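Local coordinates for REP-associated tyrosine transposase (Escherichia coli, PDB 4ER8), which binds repetitive extragenic palindrome sequences and, as a transposase, catalyses cleavage and recombination of the mosaic elements that contain them, at residues Y8-W14 / E68-S74; T17-R23 / A159-S165; P47-N51 / I63-P67. One frame throughout, in Å; residues are numbered along the deposited sequence.

Interaction 1 of 3, residues Y8-W14 / E68-S74; sequences YIKGGTW and EGDDDFS. With nucleotides of chain B.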
loop_
_atom_site.group_PDB
_atom_site.type_symbol
_atom_site.label_atom_id
_atom_site.label_comp_id
_atom_site.label_asym_id
_atom_site.label_seq_id
_atom_site.Cartn_x
_atom_site.Cartn_y
_atom_site.Cartn_z
ATOM N N TYR A 8 -9.572 9.989 -11.619
ATOM C CA TYR A 8 -8.762 9.437 -12.718
ATOM C C TYR A 8 -7.998 10.520 -13.439
ATOM O O TYR A 8 -8.574 11.499 -13.906
ATOM C CB TYR A 8 -9.623 8.691 -13.740
ATOM C CG TYR A 8 -10.203 7.372 -13.283
ATOM C CD1 TYR A 8 -11.578 7.193 -13.183
ATOM C CD2 TYR A 8 -9.394 6.312 -12.967
ATOM C CE1 TYR A 8 -12.111 5.982 -12.811
ATOM C CE2 TYR A 8 -9.929 5.085 -12.559
ATOM C CZ TYR A 8 -11.279 4.937 -12.477
ATOM O OH TYR A 8 -11.817 3.723 -12.101
ATOM N N ILE A 9 -6.688 10.354 -13.513
ATOM C CA ILE A 9 -5.886 11.317 -14.251
ATOM C C ILE A 9 -4.744 10.560 -14.846
ATOM O O ILE A 9 -4.073 9.807 -14.156
ATOM C CB ILE A 9 -5.436 12.551 -13.393
ATOM C CG1 ILE A 9 -4.801 13.633 -14.296
ATOM C CG2 ILE A 9 -4.469 12.152 -12.324
ATOM C CD1 ILE A 9 -4.734 15.085 -13.691
ATOM N N LYS A 10 -4.539 10.739 -16.144
ATOM C CA LYS A 10 -3.483 9.970 -16.819
ATOM C C LYS A 10 -2.106 10.402 -16.342
ATOM O O LYS A 10 -1.865 11.581 -16.167
ATOM C CB LYS A 10 -3.617 10.062 -18.338
ATOM C CG LYS A 10 -4.891 9.386 -18.854
ATOM C CD LYS A 10 -5.090 9.648 -20.348
ATOM C CE LYS A 10 -6.319 8.908 -20.857
ATOM N NZ LYS A 10 -6.263 8.829 -22.344
ATOM N N GLY A 11 -1.228 9.423 -16.127
ATOM C CA GLY A 11 0.124 9.625 -15.605
ATOM C C GLY A 11 0.204 9.871 -14.099
ATOM O O GLY A 11 1.288 10.062 -13.545
ATOM N N GLY A 12 -0.952 9.831 -13.436
ATOM C CA GLY A 12 -1.092 10.282 -12.064
ATOM C C GLY A 12 -0.409 9.450 -11.009
ATOM O O GLY A 12 -0.006 8.311 -11.255
ATOM N N THR A 13 -0.313 10.033 -9.818
ATOM C CA THR A 13 0.273 9.373 -8.695
ATOM C C THR A 13 -0.804 9.308 -7.637
ATOM O O THR A 13 -1.562 10.265 -7.481
ATOM C CB THR A 13 1.504 10.172 -8.221
ATOM O OG1 THR A 13 2.553 10.042 -9.214
ATOM C CG2 THR A 13 2.024 9.638 -6.883
ATOM N N TRP A 14 -0.900 8.193 -6.919
ATOM C CA TRP A 14 -1.910 8.050 -5.894
ATOM C C TRP A 14 -1.422 7.222 -4.708
ATOM O O TRP A 14 -0.443 6.450 -4.802
ATOM C CB TRP A 14 -3.140 7.314 -6.428
ATOM C CG TRP A 14 -3.918 7.893 -7.579
ATOM C CD1 TRP A 14 -5.090 8.620 -7.499
ATOM C CD2 TRP A 14 -3.657 7.720 -8.972
ATOM N NE1 TRP A 14 -5.546 8.912 -8.766
ATOM C CE2 TRP A 14 -4.676 8.380 -9.678
ATOM C CE3 TRP A 14 -2.654 7.083 -9.685
ATOM C CZ2 TRP A 14 -4.700 8.441 -11.052
ATOM C CZ3 TRP A 14 -2.679 7.113 -11.017
ATOM C CH2 TRP A 14 -3.700 7.787 -11.711
ATOM N N GLU A 68 2.551 7.176 -18.783
ATOM C CA GLU A 68 1.941 8.333 -19.420
ATOM C C GLU A 68 0.708 7.812 -20.136
ATOM O O GLU A 68 0.715 6.685 -20.600
ATOM C CB GLU A 68 2.913 9.009 -20.392
ATOM C CG GLU A 68 2.512 10.445 -20.734
ATOM C CD GLU A 68 2.113 11.264 -19.467
ATOM O OE1 GLU A 68 0.887 11.263 -19.110
ATOM O OE2 GLU A 68 3.028 11.881 -18.834
ATOM N N GLY A 69 -0.350 8.607 -20.182
ATOM C CA GLY A 69 -1.598 8.205 -20.853
ATOM C C GLY A 69 -2.462 7.149 -20.163
ATOM O O GLY A 69 -3.506 6.793 -20.677
ATOM N N ASP A 70 -2.038 6.667 -18.996
ATOM C CA ASP A 70 -2.670 5.547 -18.303
ATOM C C ASP A 70 -3.279 6.050 -16.966
ATOM O O ASP A 70 -2.562 6.587 -16.115
ATOM C CB ASP A 70 -1.621 4.457 -18.053
ATOM C CG ASP A 70 -2.222 3.142 -17.544
ATOM O OD1 ASP A 70 -1.664 2.041 -17.806
ATOM O OD2 ASP A 70 -3.250 3.195 -16.851
ATOM N N ASP A 71 -4.595 5.887 -16.793
ATOM C CA ASP A 71 -5.253 6.289 -15.556
ATOM C C ASP A 71 -5.823 5.101 -14.755
ATOM O O ASP A 71 -6.523 5.290 -13.759
ATOM C CB ASP A 71 -6.346 7.343 -15.840
ATOM C CG ASP A 71 -7.487 6.815 -16.765
ATOM O OD1 ASP A 71 -7.493 5.613 -17.113
ATOM O OD2 ASP A 71 -8.377 7.605 -17.166
ATOM N N ASP A 72 -5.503 3.877 -15.158
ATOM C CA ASP A 72 -6.301 2.733 -14.727
ATOM C C ASP A 72 -5.735 1.947 -13.569
ATOM O O ASP A 72 -5.339 0.784 -13.732
ATOM C CB ASP A 72 -6.599 1.826 -15.912
ATOM C CG ASP A 72 -7.511 0.648 -15.549
ATOM O OD1 ASP A 72 -7.805 -0.171 -16.468
ATOM O OD2 ASP A 72 -7.908 0.511 -14.354
ATOM N N PHE A 73 -5.728 2.552 -12.382
ATOM C CA PHE A 73 -5.375 1.784 -11.170
ATOM C C PHE A 73 -6.440 0.744 -10.791
ATOM O O PHE A 73 -6.156 -0.193 -10.058
ATOM C CB PHE A 73 -5.107 2.710 -9.988
ATOM C CG PHE A 73 -6.212 3.706 -9.740
ATOM C CD1 PHE A 73 -7.356 3.334 -9.010
ATOM C CD2 PHE A 73 -6.120 5.001 -10.254
ATOM C CE1 PHE A 73 -8.376 4.229 -8.799
ATOM C CE2 PHE A 73 -7.148 5.903 -10.062
ATOM C CZ PHE A 73 -8.280 5.515 -9.300
ATOM N N SER A 74 -7.655 0.912 -11.294
ATOM C CA SER A 74 -8.751 0.016 -10.941
ATOM C C SER A 74 -8.441 -1.421 -11.332
ATOM O O SER A 74 -8.350 -2.334 -10.469
ATOM C CB SER A 74 -10.068 0.483 -11.561
ATOM O OG SER A 74 -10.598 1.605 -10.875
ATOM P P DC B 31 -12.699 0.846 -8.306
ATOM O OP1 DC B 31 -11.661 1.838 -8.567
ATOM O OP2 DC B 31 -13.201 0.584 -6.969
ATOM O "O5'" DC B 31 -13.929 1.222 -9.245
ATOM C "C5'" DC B 31 -13.792 1.626 -10.631
ATOM C "C4'" DC B 31 -15.139 2.125 -11.161
ATOM O "O4'" DC B 31 -16.029 0.977 -11.117
ATOM C "C3'" DC B 31 -15.824 3.231 -10.324
ATOM O "O3'" DC B 31 -15.949 4.266 -11.196
ATOM C "C2'" DC B 31 -17.209 2.708 -9.995
ATOM C "C1'" DC B 31 -17.316 1.412 -10.785
ATOM N N1 DC B 31 -17.810 0.333 -9.943
ATOM C C2 DC B 31 -19.036 -0.244 -10.223
ATOM O O2 DC B 31 -19.630 0.221 -11.210
ATOM N N3 DC B 31 -19.473 -1.251 -9.411
ATOM C C4 DC B 31 -18.754 -1.694 -8.358
ATOM N N4 DC B 31 -19.188 -2.712 -7.547
ATOM C C5 DC B 31 -17.507 -1.081 -8.066
ATOM C C6 DC B 31 -17.077 -0.097 -8.867
#
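Phe-73 lies with one ring face under Tyr-8 CE2 and turns its edge toward the face of the Trp-14 indole. With Tyr-8 the planes are 25° apart but slid, so overlap is slight: the centroids lie 5.1 Å apart, and Tyr-8 CE2 reaches Phe-73 CZ at 3.7 Å. The second pair is edge-to-face, its planes at 60° and Phe-73 CE2 3.5 Å from Trp-14 CE2. Phe-73 can serve both because its CG stands between the backbone N and the carbonyl carbon (chi1 52°), which raises the ring from the first turn of helix 73-87 toward the N-terminal segment. Phe-16 and Trp-64 enlarge this aromatic cluster.

Backbone contacts join the other end. Ile-9 to Gly-12 form a type II beta turn, with Gly-11 at the position of positive phi. Gly-11 N donates to Asp-70 O at 3.1 Å, approaching from above the carbonyl plane. Beside it the extended Lys-10 chain runs along the Gly-69 peptide, its CD 3.3 Å from Gly-69 O. Asp-70 OD2 accepts from Asp-72 N at 2.9 Å, closing an Asx turn, while its OD1 is in a salt bridge with Arg-76. Asp-72 then occupies the N-cap of helix 73-87.

The polar rim of the cluster faces the DNA. Tyr-8 OH donates to Ser-74 OG, which sits at the ring edge in the plane of the ring, at 2.7 Å; Ser-74 OG in turn donates to OP1 of DC31 of chain B at 2.6 Å. This places Tyr-8 in the second shell of the phosphate, where it probably orients the serine hydroxyl. Because Ser-74 lies in the first turn of its helix, the helix N terminus would be expected to add to the attraction for the phosphate.

Interaction 2 of 3, residues T17-R23 / A159-S165; sequences TVNLRNR and AGERIIS. With NI (nickel (II) ion), chain C; nucleotides of chain B.
Arg-162 and Arg-23 pass each other obliquely, their guanidinium planes only 19° apart, with Arg-23 CA over one face of the Arg-162 group and Arg-162 CG over one face of the Arg-23 group. Their NE atoms are 4.2 Å apart, a like-charge approach probably eased by Glu-58, which forms a salt bridge with Arg-162 NH1. With CG lodged between backbone N and carbonyl carbon (chi1 84°) and a bend at chi3, Arg-162 reaches across to the end of strand 13-19, where NH2 makes a weak, bent bond to Leu-20 O (2.6 Å, 125° at the hydrogen).

At the other end of the contact Thr-17 points toward residues 159-165. Its OG1 donates to Ala-159 O at 2.5 Å, meeting that oxygen almost end-on, and is also hydrogen-bonded to His-61 ND1. Thr-17 is therefore second shell to the metal, since His-61 binds the nickel with His-59, Asn-119 and His-123; His-59 and His-61 are the histidines of the HUH motif. Glu-161 completes the site through both carboxylate oxygens, OE1 at 2.3 Å and OE2 at 2.1 Å from nickel, and Tyr-115 OH bonds to OE2.

The backbone carbonyls beside this carboxylate meet the bases. Glu-161 O accepts from N1 of DG4 of chain B at 2.6 Å, and Gly-160 O takes two donors, N2 of DG4 at 2.8 Å and N6 of DA3 of chain B at 3.0 Å. N1 and N2 both belong to the Watson-Crick edge, so paired carbonyl acceptors would suit guanine, and one short loop joins base contacts to metal binding.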
loop_
_atom_site.group_PDB
_atom_site.type_symbol
_atom_site.label_atom_id
_atom_site.label_comp_id
_atom_site.label_asym_id
_atom_site.label_seq_id
_atom_site.Cartn_x
_atom_site.Cartn_y
_atom_site.Cartn_z
ATOM N N THR A 17 -5.011 2.266 0.217
ATOM C CA THR A 17 -5.057 1.523 1.473
ATOM C C THR A 17 -5.968 0.372 1.130
ATOM O O THR A 17 -7.126 0.570 0.666
ATOM C CB THR A 17 -5.685 2.346 2.636
ATOM O OG1 THR A 17 -4.791 3.401 3.047
ATOM C CG2 THR A 17 -5.906 1.465 3.861
ATOM N N VAL A 18 -5.441 -0.844 1.281
ATOM C CA VAL A 18 -6.231 -2.042 1.034
ATOM C C VAL A 18 -6.205 -2.872 2.330
ATOM O O VAL A 18 -5.134 -3.172 2.907
ATOM C CB VAL A 18 -5.671 -2.807 -0.112
ATOM C CG1 VAL A 18 -6.321 -4.117 -0.215
ATOM C CG2 VAL A 18 -5.787 -2.008 -1.430
ATOM N N ASN A 19 -7.396 -3.193 2.817
ATOM C CA ASN A 19 -7.530 -3.898 4.064
ATOM C C ASN A 19 -8.042 -5.285 3.845
ATOM O O ASN A 19 -8.885 -5.540 2.984
ATOM C CB ASN A 19 -8.508 -3.197 4.988
ATOM C CG ASN A 19 -8.005 -1.856 5.483
ATOM O OD1 ASN A 19 -8.638 -0.840 5.238
ATOM N ND2 ASN A 19 -6.885 -1.845 6.198
ATOM N N LEU A 20 -7.515 -6.187 4.658
ATOM C CA LEU A 20 -8.065 -7.509 4.804
ATOM C C LEU A 20 -9.305 -7.307 5.667
ATOM O O LEU A 20 -9.301 -6.449 6.600
ATOM C CB LEU A 20 -7.055 -8.387 5.513
ATOM C CG LEU A 20 -6.681 -9.658 4.780
ATOM C CD1 LEU A 20 -6.595 -9.431 3.283
ATOM C CD2 LEU A 20 -5.382 -10.139 5.323
ATOM N N ARG A 21 -10.355 -8.063 5.326
ATOM C CA ARG A 21 -11.637 -8.076 6.040
ATOM C C ARG A 21 -11.504 -8.388 7.549
ATOM O O ARG A 21 -12.148 -7.751 8.365
ATOM C CB ARG A 21 -12.590 -9.068 5.359
ATOM C CG ARG A 21 -14.024 -8.999 5.837
ATOM C CD ARG A 21 -15.003 -9.213 4.707
ATOM N NE ARG A 21 -15.896 -8.057 4.656
ATOM C CZ ARG A 21 -16.600 -7.720 3.585
ATOM N NH1 ARG A 21 -16.543 -8.446 2.478
ATOM N NH2 ARG A 21 -17.345 -6.642 3.608
ATOM N N ASN A 22 -10.625 -9.333 7.886
ATOM C CA ASN A 22 -10.436 -9.876 9.254
ATOM C C ASN A 22 -9.271 -9.217 10.056
ATOM O O ASN A 22 -8.086 -9.356 9.720
ATOM C CB ASN A 22 -10.308 -11.419 9.132
ATOM C CG ASN A 22 -9.879 -12.122 10.430
ATOM O OD1 ASN A 22 -10.032 -11.623 11.554
ATOM N ND2 ASN A 22 -9.336 -13.321 10.252
ATOM N N ARG A 23 -9.645 -8.504 11.123
ATOM C CA ARG A 23 -8.720 -7.744 11.960
ATOM C C ARG A 23 -7.596 -8.583 12.531
ATOM O O ARG A 23 -6.499 -8.065 12.664
ATOM C CB ARG A 23 -9.431 -7.094 13.161
ATOM C CG ARG A 23 -10.738 -6.447 12.869
ATOM C CD ARG A 23 -11.212 -5.571 14.044
ATOM N NE ARG A 23 -10.358 -4.397 14.226
ATOM C CZ ARG A 23 -10.775 -3.174 14.582
ATOM N NH1 ARG A 23 -12.073 -2.919 14.788
ATOM N NH2 ARG A 23 -9.881 -2.191 14.729
ATOM N N ALA A 159 -7.051 8.270 5.959
ATOM C CA ALA A 159 -6.099 7.575 5.092
ATOM C C ALA A 159 -6.584 6.156 4.735
ATOM O O ALA A 159 -5.788 5.289 4.360
ATOM C CB ALA A 159 -4.781 7.490 5.810
ATOM N N GLY A 160 -7.872 5.907 4.899
ATOM C CA GLY A 160 -8.433 4.617 4.595
ATOM C C GLY A 160 -8.288 3.543 5.651
ATOM O O GLY A 160 -8.793 2.432 5.458
ATOM N N GLU A 161 -7.599 3.831 6.764
ATOM C CA GLU A 161 -7.502 2.823 7.853
ATOM C C GLU A 161 -8.873 2.294 8.334
ATOM O O GLU A 161 -9.891 3.020 8.339
ATOM C CB GLU A 161 -6.696 3.318 9.055
ATOM C CG GLU A 161 -5.298 3.904 8.752
ATOM C CD GLU A 161 -4.198 2.875 8.612
ATOM O OE1 GLU A 161 -4.474 1.659 8.475
ATOM O OE2 GLU A 161 -3.017 3.279 8.632
ATOM N N ARG A 162 -8.881 1.015 8.732
ATOM C CA ARG A 162 -10.044 0.417 9.376
ATOM C C ARG A 162 -10.407 1.185 10.650
ATOM O O ARG A 162 -9.521 1.720 11.336
ATOM C CB ARG A 162 -9.832 -1.072 9.623
ATOM C CG ARG A 162 -9.102 -1.419 10.856
ATOM C CD ARG A 162 -8.368 -2.775 10.705
ATOM N NE ARG A 162 -9.253 -3.808 10.220
ATOM C CZ ARG A 162 -8.883 -4.836 9.471
ATOM N NH1 ARG A 162 -7.624 -4.994 9.103
ATOM N NH2 ARG A 162 -9.801 -5.708 9.078
ATOM N N ILE A 163 -11.711 1.283 10.906
ATOM C CA ILE A 163 -12.256 1.891 12.119
ATOM C C ILE A 163 -11.647 1.221 13.354
ATOM O O ILE A 163 -11.626 -0.015 13.439
ATOM C CB ILE A 163 -13.826 1.798 12.154
ATOM C CG1 ILE A 163 -14.333 0.462 11.584
ATOM C CG2 ILE A 163 -14.466 2.882 11.273
ATOM C CD1 ILE A 163 -13.789 -0.916 12.266
ATOM N N ILE A 164 -11.114 2.022 14.285
ATOM C CA ILE A 164 -10.573 1.471 15.546
ATOM C C ILE A 164 -11.703 1.333 16.557
ATOM O O ILE A 164 -12.194 2.320 17.118
ATOM C CB ILE A 164 -9.310 2.251 16.160
ATOM C CG1 ILE A 164 -9.530 3.779 16.260
ATOM C CG2 ILE A 164 -8.017 1.932 15.378
ATOM C CD1 ILE A 164 -8.716 4.475 17.383
ATOM N N SER A 165 -12.137 0.095 16.749
ATOM C CA SER A 165 -13.129 -0.207 17.772
ATOM C C SER A 165 -12.608 -1.259 18.780
ATOM O O SER A 165 -11.656 -1.007 19.542
ATOM C CB SER A 165 -14.451 -0.628 17.110
ATOM O OG SER A 165 -14.994 -1.780 17.738
HETATM NI NI NI C . -2.220 1.354 8.362
ATOM P P DG B 5 -18.444 -3.601 4.874
ATOM O OP1 DG B 5 -19.225 -3.704 6.139
ATOM O OP2 DG B 5 -17.553 -4.698 4.489
ATOM O "O5'" DG B 5 -19.342 -3.352 3.593
ATOM C "C5'" DG B 5 -18.747 -3.461 2.320
ATOM C "C4'" DG B 5 -19.611 -4.373 1.490
ATOM O "O4'" DG B 5 -19.362 -5.739 1.910
ATOM C "C3'" DG B 5 -21.135 -4.208 1.614
ATOM O "O3'" DG B 5 -21.649 -4.147 0.313
ATOM C "C2'" DG B 5 -21.608 -5.512 2.258
ATOM C "C1'" DG B 5 -20.574 -6.473 1.716
ATOM N N9 DG B 5 -20.288 -7.747 2.361
ATOM C C8 DG B 5 -20.076 -8.939 1.691
ATOM N N7 DG B 5 -19.725 -9.905 2.501
ATOM C C5 DG B 5 -19.694 -9.289 3.771
ATOM C C6 DG B 5 -19.408 -9.833 5.065
ATOM O O6 DG B 5 -19.116 -11.013 5.346
ATOM N N1 DG B 5 -19.474 -8.893 6.103
ATOM C C2 DG B 5 -19.772 -7.558 5.921
ATOM N N2 DG B 5 -19.787 -6.804 7.039
ATOM N N3 DG B 5 -20.074 -7.035 4.726
ATOM C C4 DG B 5 -20.025 -7.962 3.702
ATOM P P DG B 4 -19.214 3.125 3.102
ATOM O OP1 DG B 4 -20.172 2.824 2.017
ATOM O OP2 DG B 4 -19.563 3.929 4.292
ATOM O "O5'" DG B 4 -18.736 1.692 3.603
ATOM C "C5'" DG B 4 -18.197 0.737 2.729
ATOM C "C4'" DG B 4 -17.422 -0.266 3.563
ATOM O "O4'" DG B 4 -16.377 0.486 4.233
ATOM C "C3'" DG B 4 -18.194 -0.973 4.683
ATOM O "O3'" DG B 4 -17.599 -2.223 4.883
ATOM C "C2'" DG B 4 -17.914 -0.098 5.905
ATOM C "C1'" DG B 4 -16.447 0.226 5.652
ATOM N N9 DG B 4 -15.902 1.409 6.347
ATOM C C8 DG B 4 -16.593 2.449 6.916
ATOM N N7 DG B 4 -15.847 3.379 7.440
ATOM C C5 DG B 4 -14.557 2.928 7.197
ATOM C C6 DG B 4 -13.288 3.521 7.519
ATOM O O6 DG B 4 -13.094 4.607 8.119
ATOM N N1 DG B 4 -12.184 2.764 7.083
ATOM C C2 DG B 4 -12.308 1.600 6.399
ATOM N N2 DG B 4 -11.159 0.992 6.089
ATOM N N3 DG B 4 -13.481 1.027 6.090
ATOM C C4 DG B 4 -14.571 1.737 6.515
ATOM P P DA B 3 -17.475 8.148 1.119
ATOM O OP1 DA B 3 -18.069 7.195 0.180
ATOM O OP2 DA B 3 -18.425 9.137 1.640
ATOM O "O5'" DA B 3 -16.646 7.582 2.360
ATOM C "C5'" DA B 3 -15.596 6.653 2.206
ATOM C "C4'" DA B 3 -16.188 5.262 1.935
ATOM O "O4'" DA B 3 -15.126 4.310 1.707
ATOM C "C3'" DA B 3 -17.060 4.652 3.003
ATOM O "O3'" DA B 3 -17.925 3.808 2.354
ATOM C "C2'" DA B 3 -16.047 3.847 3.807
ATOM C "C1'" DA B 3 -15.156 3.305 2.682
ATOM N N9 DA B 3 -13.733 3.055 2.930
ATOM C C8 DA B 3 -12.868 3.745 3.735
ATOM N N7 DA B 3 -11.644 3.273 3.706
ATOM C C5 DA B 3 -11.712 2.196 2.834
ATOM C C6 DA B 3 -10.748 1.265 2.376
ATOM N N6 DA B 3 -9.430 1.242 2.734
ATOM N N1 DA B 3 -11.184 0.357 1.483
ATOM C C2 DA B 3 -12.457 0.372 1.117
ATOM N N3 DA B 3 -13.440 1.174 1.498
ATOM C C4 DA B 3 -12.988 2.073 2.348
#

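Interaction 3 of 3, residues P47-N51 / I63-P67; sequences PFEIN and IWTLP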
loop_
_atom_site.group_PDB
_atom_site.type_symbol
_atom_site.label_atom_id
_atom_site.label_comp_id
_atom_site.label_asym_id
_atom_site.label_seq_id
_atom_site.Cartn_x
_atom_site.Cartn_y
_atom_site.Cartn_z
ATOM N N PRO A 47 2.249 -2.197 -16.577
ATOM C CA PRO A 47 3.357 -1.521 -15.866
ATOM C C PRO A 47 2.923 -0.368 -14.948
ATOM O O PRO A 47 2.003 0.393 -15.275
ATOM C CB PRO A 47 4.267 -1.001 -17.011
ATOM C CG PRO A 47 3.470 -1.156 -18.268
ATOM C CD PRO A 47 2.524 -2.323 -18.017
ATOM N N PHE A 48 3.563 -0.271 -13.787
ATOM C CA PHE A 48 3.475 0.953 -12.966
ATOM C C PHE A 48 4.728 1.107 -12.114
ATOM O O PHE A 48 5.512 0.170 -12.005
ATOM C CB PHE A 48 2.205 0.989 -12.097
ATOM C CG PHE A 48 2.130 -0.108 -11.064
ATOM C CD1 PHE A 48 2.494 0.139 -9.753
ATOM C CD2 PHE A 48 1.658 -1.376 -11.406
ATOM C CE1 PHE A 48 2.388 -0.866 -8.792
ATOM C CE2 PHE A 48 1.568 -2.370 -10.484
ATOM C CZ PHE A 48 1.939 -2.140 -9.163
ATOM N N GLU A 49 4.902 2.283 -11.514
ATOM C CA GLU A 49 6.002 2.496 -10.587
ATOM C C GLU A 49 5.509 2.466 -9.127
ATOM O O GLU A 49 4.594 3.218 -8.750
ATOM C CB GLU A 49 6.720 3.814 -10.904
ATOM C CG GLU A 49 8.256 3.726 -10.785
ATOM C CD GLU A 49 8.878 5.028 -10.261
ATOM O OE1 GLU A 49 9.919 4.948 -9.546
ATOM O OE2 GLU A 49 8.320 6.124 -10.543
ATOM N N ILE A 50 6.090 1.565 -8.338
ATOM C CA ILE A 50 5.876 1.537 -6.910
ATOM C C ILE A 50 6.737 2.618 -6.251
ATOM O O ILE A 50 7.924 2.398 -5.990
ATOM C CB ILE A 50 6.251 0.193 -6.290
ATOM C CG1 ILE A 50 5.440 -0.945 -6.920
ATOM C CG2 ILE A 50 6.028 0.237 -4.781
ATOM C CD1 ILE A 50 5.645 -2.363 -6.271
ATOM N N ASN A 51 6.130 3.776 -5.974
ATOM C CA ASN A 51 6.791 4.837 -5.235
ATOM C C ASN A 51 7.080 4.363 -3.810
ATOM O O ASN A 51 8.215 4.516 -3.320
ATOM C CB ASN A 51 5.939 6.090 -5.226
ATOM C CG ASN A 51 5.907 6.778 -6.563
ATOM O OD1 ASN A 51 6.824 7.496 -6.906
ATOM N ND2 ASN A 51 4.839 6.578 -7.319
ATOM N N ILE A 63 1.904 3.767 -2.600
ATOM C CA ILE A 63 1.860 4.845 -3.614
ATOM C C ILE A 63 2.316 4.392 -5.009
ATOM O O ILE A 63 3.405 3.814 -5.140
ATOM C CB ILE A 63 2.720 6.020 -3.207
ATOM C CG1 ILE A 63 2.254 6.579 -1.858
ATOM C CG2 ILE A 63 2.619 7.086 -4.251
ATOM C CD1 ILE A 63 3.278 7.517 -1.157
ATOM N N TRP A 64 1.488 4.643 -6.024
ATOM C CA TRP A 64 1.825 4.272 -7.421
ATOM C C TRP A 64 1.859 5.466 -8.337
ATOM O O TRP A 64 1.191 6.476 -8.104
ATOM C CB TRP A 64 0.785 3.356 -8.083
ATOM C CG TRP A 64 0.492 2.077 -7.431
ATOM C CD1 TRP A 64 1.214 1.469 -6.465
ATOM C CD2 TRP A 64 -0.595 1.197 -7.748
ATOM N NE1 TRP A 64 0.609 0.282 -6.109
ATOM C CE2 TRP A 64 -0.491 0.085 -6.901
ATOM C CE3 TRP A 64 -1.650 1.252 -8.661
ATOM C CZ2 TRP A 64 -1.425 -0.974 -6.920
ATOM C CZ3 TRP A 64 -2.589 0.194 -8.682
ATOM C CH2 TRP A 64 -2.465 -0.895 -7.814
ATOM N N THR A 65 2.596 5.330 -9.418
ATOM C CA THR A 65 2.600 6.344 -10.458
ATOM C C THR A 65 2.425 5.560 -11.729
ATOM O O THR A 65 3.182 4.619 -11.998
ATOM C CB THR A 65 3.937 7.086 -10.528
ATOM O OG1 THR A 65 4.093 7.890 -9.352
ATOM C CG2 THR A 65 4.006 7.976 -11.789
ATOM N N LEU A 66 1.426 5.930 -12.505
ATOM C CA LEU A 66 1.104 5.155 -13.680
ATOM C C LEU A 66 1.749 5.783 -14.926
ATOM O O LEU A 66 1.957 7.007 -14.966
ATOM C CB LEU A 66 -0.425 5.012 -13.851
ATOM C CG LEU A 66 -1.305 4.359 -12.777
ATOM C CD1 LEU A 66 -2.655 4.005 -13.362
ATOM C CD2 LEU A 66 -0.718 3.129 -12.168
ATOM N N PRO A 67 2.035 4.947 -15.948
ATOM C CA PRO A 67 2.600 5.320 -17.228
ATOM C C PRO A 67 1.902 6.523 -17.830
ATOM O O PRO A 67 0.791 6.867 -17.432
ATOM C CB PRO A 67 2.294 4.098 -18.081
ATOM C CG PRO A 67 2.364 2.957 -17.109
ATOM C CD PRO A 67 1.722 3.499 -15.894
#
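Phe-48 lies over one face of the Trp-64 indole, offset toward its rim, with Phe-48 CE1 3.4 Å from Trp-64 NE1 and the two planes inclined at 37°. The Phe-48 ring is tucked over its own backbone (chi1 64°), which brings it onto the tryptophan, while CB rests 3.6 Å from Leu-66 CD2. The indole is also stacked with Trp-77 of helix 73-87, so this aromatic corner is buried.

Next to it the backbones pair closely. Glu-49 and Thr-65 form an antiparallel hydrogen-bonded pair: Glu-49 N donates almost straight to Thr-65 O at 2.9 Å, and Thr-65 N returns a bond to Glu-49 O at 3.0 Å. Ile-50 and Trp-64 follow as a non-hydrogen-bonded pair. These are the open ends of the beta hairpin 49-55/59-65, with 49-55 an outermost strand of the four-stranded antiparallel sheet; the short strand axes approach to 4.7 Å at 142°.

On the face that carries Glu-49 and Thr-65, Asn-51 ND2 donates to Thr-65 OG1 with the oxygen near the amide plane. Thr-13 OG1 is hydrogen-bonded to that same hydroxyl, and Tyr-109 OH binds Asn-51 OD1, fixing the amide from both ends. The Glu-49 side chain, by contrast, is exposed, and only its CB comes near Thr-65. Past the strand ends Pro-47 is exposed too: the proline side chains barely meet (Pro-47 CB to Pro-67 CG 4.4 Å), although Pro-47 O, also bonded to Arg-76 NH2, rests 3.2 Å from Pro-67 CG.

Along the chain the segments run 8-14, 17-23, 47-51, 63-67, 68-74 and 159-165, so interaction 3 falls within the span of both others, whereas interactions 1 and 2 alternate. All three meet one antiparallel sheet, in which strands 13-19 and 59-65 are neighbours. Interactions 1 and 3 have centres 9 Å apart and touch directly, Trp-14 O lying 2.9 Å from Trp-64 N. Interaction 2 lies at the other end of strand 13-19, about 24 Å and 23 Å from the centres of interactions 1 and 3. DNA is met by the Ser-74 hydroxyl in interaction 1 and by backbone beside the metal in interaction 2; interaction 3 is sheet pairing, its nearest atom about 9 Å from the DNA.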